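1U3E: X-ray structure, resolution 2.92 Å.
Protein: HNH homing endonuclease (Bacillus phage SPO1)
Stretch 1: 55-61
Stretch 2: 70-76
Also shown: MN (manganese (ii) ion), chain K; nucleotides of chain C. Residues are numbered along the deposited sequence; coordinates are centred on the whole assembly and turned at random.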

# COMPACT_ATOMS: atom_id res chain seq x y z
N VAL D 55 -0.32 -8.38 -17.40
CA VAL D 55 -1.29 -8.96 -18.31
C VAL D 55 -2.67 -8.35 -18.19
O VAL D 55 -3.29 -8.05 -19.20
CB VAL D 55 -1.39 -10.48 -18.09
CG1 VAL D 55 -2.53 -11.07 -18.92
CG2 VAL D 55 -0.08 -11.13 -18.45
N HIS D 56 -3.16 -8.13 -16.98
CA HIS D 56 -4.49 -7.56 -16.90
C HIS D 56 -4.59 -6.11 -17.36
O HIS D 56 -5.67 -5.65 -17.73
CB HIS D 56 -5.10 -7.72 -15.51
CG HIS D 56 -4.42 -6.93 -14.44
ND1 HIS D 56 -3.26 -7.35 -13.82
CD2 HIS D 56 -4.75 -5.76 -13.86
CE1 HIS D 56 -2.92 -6.47 -12.90
NE2 HIS D 56 -3.80 -5.49 -12.90
N ARG D 57 -3.48 -5.37 -17.35
CA ARG D 57 -3.55 -4.00 -17.83
C ARG D 57 -3.56 -4.05 -19.35
O ARG D 57 -4.32 -3.32 -20.00
CB ARG D 57 -2.34 -3.18 -17.38
CG ARG D 57 -2.34 -2.77 -15.95
CD ARG D 57 -1.64 -1.44 -15.81
NE ARG D 57 -2.57 -0.41 -15.35
CZ ARG D 57 -2.62 0.82 -15.82
NH1 ARG D 57 -1.79 1.20 -16.79
NH2 ARG D 57 -3.51 1.68 -15.34
N LEU D 58 -2.73 -4.92 -19.91
CA LEU D 58 -2.66 -5.05 -21.36
C LEU D 58 -4.02 -5.42 -21.93
O LEU D 58 -4.43 -4.90 -22.97
CB LEU D 58 -1.61 -6.09 -21.75
CG LEU D 58 -0.15 -5.79 -21.39
CD1 LEU D 58 0.70 -6.97 -21.75
CD2 LEU D 58 0.34 -4.57 -22.11
N VAL D 59 -4.74 -6.31 -21.25
CA VAL D 59 -6.04 -6.71 -21.74
C VAL D 59 -6.96 -5.51 -21.66
O VAL D 59 -7.53 -5.06 -22.66
CB VAL D 59 -6.62 -7.88 -20.90
CG1 VAL D 59 -7.99 -8.27 -21.43
CG2 VAL D 59 -5.69 -9.08 -20.97
N ALA D 60 -7.08 -4.97 -20.45
CA ALA D 60 -7.92 -3.80 -20.22
C ALA D 60 -7.61 -2.67 -21.21
O ALA D 60 -8.52 -2.07 -21.79
CB ALA D 60 -7.73 -3.32 -18.80
N ILE D 61 -6.33 -2.37 -21.41
CA ILE D 61 -5.97 -1.29 -22.32
C ILE D 61 -6.45 -1.54 -23.73
O ILE D 61 -6.81 -0.61 -24.44
CB ILE D 61 -4.44 -1.07 -22.36
CG1 ILE D 61 -3.99 -0.31 -21.11
CG2 ILE D 61 -4.04 -0.29 -23.61
CD1 ILE D 61 -2.50 -0.16 -20.97
N GLY D 70 -4.66 8.06 -14.65
CA GLY D 70 -4.69 7.81 -13.23
C GLY D 70 -5.59 6.67 -12.81
O GLY D 70 -5.55 6.22 -11.67
N LEU D 71 -6.42 6.19 -13.74
CA LEU D 71 -7.33 5.10 -13.42
C LEU D 71 -6.59 3.82 -13.18
O LEU D 71 -5.42 3.69 -13.56
CB LEU D 71 -8.39 4.91 -14.51
CG LEU D 71 -9.47 5.99 -14.44
CD1 LEU D 71 -10.56 5.66 -15.41
CD2 LEU D 71 -10.03 6.07 -13.04
N VAL D 72 -7.28 2.88 -12.57
CA VAL D 72 -6.70 1.61 -12.20
C VAL D 72 -7.57 0.47 -12.74
O VAL D 72 -8.78 0.61 -12.85
CB VAL D 72 -6.55 1.60 -10.64
CG1 VAL D 72 -7.57 0.70 -10.00
CG2 VAL D 72 -5.14 1.26 -10.25
N VAL D 73 -6.94 -0.64 -13.10
CA VAL D 73 -7.67 -1.79 -13.64
C VAL D 73 -8.13 -2.73 -12.56
O VAL D 73 -7.33 -3.26 -11.81
CB VAL D 73 -6.82 -2.61 -14.65
CG1 VAL D 73 -7.56 -3.90 -15.02
CG2 VAL D 73 -6.56 -1.78 -15.89
N ASP D 74 -9.43 -2.96 -12.51
CA ASP D 74 -9.99 -3.83 -11.49
C ASP D 74 -10.44 -5.19 -11.99
O ASP D 74 -10.87 -5.34 -13.13
CB ASP D 74 -11.17 -3.11 -10.84
CG ASP D 74 -12.04 -4.02 -10.03
OD1 ASP D 74 -11.50 -4.79 -9.19
OD2 ASP D 74 -13.28 -3.96 -10.22
N HIS D 75 -10.29 -6.19 -11.12
CA HIS D 75 -10.71 -7.57 -11.39
C HIS D 75 -12.04 -7.69 -10.66
O HIS D 75 -12.05 -7.88 -9.44
CB HIS D 75 -9.75 -8.57 -10.77
CG HIS D 75 -8.52 -8.80 -11.58
ND1 HIS D 75 -7.52 -7.86 -11.69
CD2 HIS D 75 -8.12 -9.87 -12.30
CE1 HIS D 75 -6.55 -8.34 -12.45
NE2 HIS D 75 -6.89 -9.56 -12.83
N LYS D 76 -13.15 -7.59 -11.39
CA LYS D 76 -14.47 -7.65 -10.78
C LYS D 76 -14.63 -8.74 -9.73
O LYS D 76 -15.05 -8.47 -8.60
CB LYS D 76 -15.54 -7.85 -11.86
CG LYS D 76 -15.68 -6.71 -12.86
CD LYS D 76 -16.65 -7.08 -13.97
CE LYS D 76 -16.67 -6.03 -15.05
NZ LYS D 76 -17.66 -6.34 -16.12
MN MN K . -10.77 -4.98 -6.84
OP3 DG C 1 -8.99 -5.08 -8.26
P DG C 1 -7.57 -5.41 -8.65
OP1 DG C 1 -7.02 -6.60 -7.90
OP2 DG C 1 -7.39 -5.45 -10.13
O5' DG C 1 -6.71 -4.14 -8.13
C5' DG C 1 -5.37 -3.93 -8.58
C4' DG C 1 -4.96 -2.49 -8.38
O4' DG C 1 -4.51 -2.35 -7.02
C3' DG C 1 -3.77 -2.08 -9.22
O3' DG C 1 -4.19 -1.38 -10.38
C2' DG C 1 -3.08 -1.05 -8.36
C1' DG C 1 -3.39 -1.49 -6.95
N9 DG C 1 -2.30 -2.26 -6.37
C8 DG C 1 -2.34 -3.57 -5.97
N7 DG C 1 -1.21 -3.98 -5.45
C5 DG C 1 -0.39 -2.87 -5.52
C6 DG C 1 0.94 -2.71 -5.11
O6 DG C 1 1.68 -3.54 -4.58
N1 DG C 1 1.40 -1.43 -5.35
C2 DG C 1 0.67 -0.43 -5.93
N2 DG C 1 1.30 0.75 -6.08
N3 DG C 1 -0.58 -0.56 -6.32
C4 DG C 1 -1.04 -1.81 -6.09
P DT C 2 -3.42 -1.66 -11.75
OP1 DT C 2 -4.13 -0.92 -12.82
OP2 DT C 2 -3.38 -3.14 -11.89
O5' DT C 2 -1.97 -1.04 -11.48
C5' DT C 2 -1.84 0.39 -11.38
C4' DT C 2 -0.39 0.79 -11.25
O4' DT C 2 0.03 0.47 -9.91
C3' DT C 2 0.58 0.08 -12.19
O3' DT C 2 0.88 0.79 -13.37
C2' DT C 2 1.84 0.05 -11.37
C1' DT C 2 1.39 0.13 -9.96
N1 DT C 2 1.62 -1.12 -9.27
C2 DT C 2 2.81 -1.18 -8.62
O2 DT C 2 3.65 -0.29 -8.63
N3 DT C 2 2.99 -2.34 -7.96
C4 DT C 2 2.14 -3.41 -7.89
O4 DT C 2 2.48 -4.42 -7.25
C5 DT C 2 0.90 -3.26 -8.58
C7 DT C 2 -0.10 -4.38 -8.55
C6 DT C 2 0.69 -2.12 -9.25
P DT C 3 1.74 0.07 -14.49
OP1 DT C 3 1.42 0.73 -15.77
OP2 DT C 3 1.53 -1.38 -14.40
O5' DT C 3 3.28 0.37 -14.13
C5' DT C 3 3.72 1.73 -14.01
C4' DT C 3 5.11 1.76 -13.41
O4' DT C 3 5.10 1.13 -12.09
C3' DT C 3 6.16 1.00 -14.22
O3' DT C 3 7.00 1.94 -14.88
C2' DT C 3 7.05 0.29 -13.21
C1' DT C 3 6.30 0.40 -11.90
N1 DT C 3 6.00 -0.91 -11.32
C2 DT C 3 6.90 -1.41 -10.42
O2 DT C 3 7.91 -0.80 -10.09
N3 DT C 3 6.59 -2.64 -9.91
C4 DT C 3 5.48 -3.41 -10.21
O4 DT C 3 5.33 -4.51 -9.67
C5 DT C 3 4.57 -2.83 -11.18
C7 DT C 3 3.35 -3.60 -11.59
C6 DT C 3 4.88 -1.63 -11.68
O HOH W 1 -11.63 -6.63 -7.28
O HOH W 2 -11.59 -4.47 -5.26

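Helix 55-61 and strand 72-75 meet through a small side-chain contact, without a clear direct hydrogen bond between them, and are tied together chiefly by the DNA phosphates that both of them hold. Their N-to-C directions differ by 103° and their axes approach to 8.8 Å, so the two run nearly crosswise and only a short length of each can touch; 298 Å² is buried, both sides summed. Within the helix, backbone hydrogen bonds such as Ala-60 N to His-56 O at 3.1 Å hold the turns.

Val-73 is the apolar centre. Its CA-to-CB bond points toward the helix, and its CG2 lies 3.5 Å from Ala-60 CB, an apolar contact. Its other methyl, CG1, reaches the edge of the His-56 ring, 3.6 Å from CD2. The nearest CA pair, Arg-57 CA and Val-73 CA at 6.3 Å, falls at the same place.

Two residues further along the strand, His-75 turns its ring edge to the face of His-56. The centroids are 4.7 Å apart and the planes inclined at 61°, with His-75 CE1 3.2 Å from His-56 CG, an edge-to-face pair.

The two rings serve successive phosphates: His-56 NE2 donates to DT2 OP2 at 2.6 Å, His-75 ND1 to DG1 OP2 at 2.9 Å. A single oxygen, DT2 OP1, bridges the stretches, accepting from Arg-57 NE at 3.0 Å and from the backbone Val-73 N at 2.8 Å, with angles of 164° and 176°. The arginine's CA-to-CB bond points sideways, but the end of the side chain comes nearer the second stretch, with Arg-57 NH2 3.3 Å from Leu-71 O.

The CA-to-CB bond of Asp-74 points away from the helix, and its OD1 binds manganese at 2.5 Å; DG1 OP3 binds the same ion at 2.3 Å, so the strand's other side also engages the DNA end.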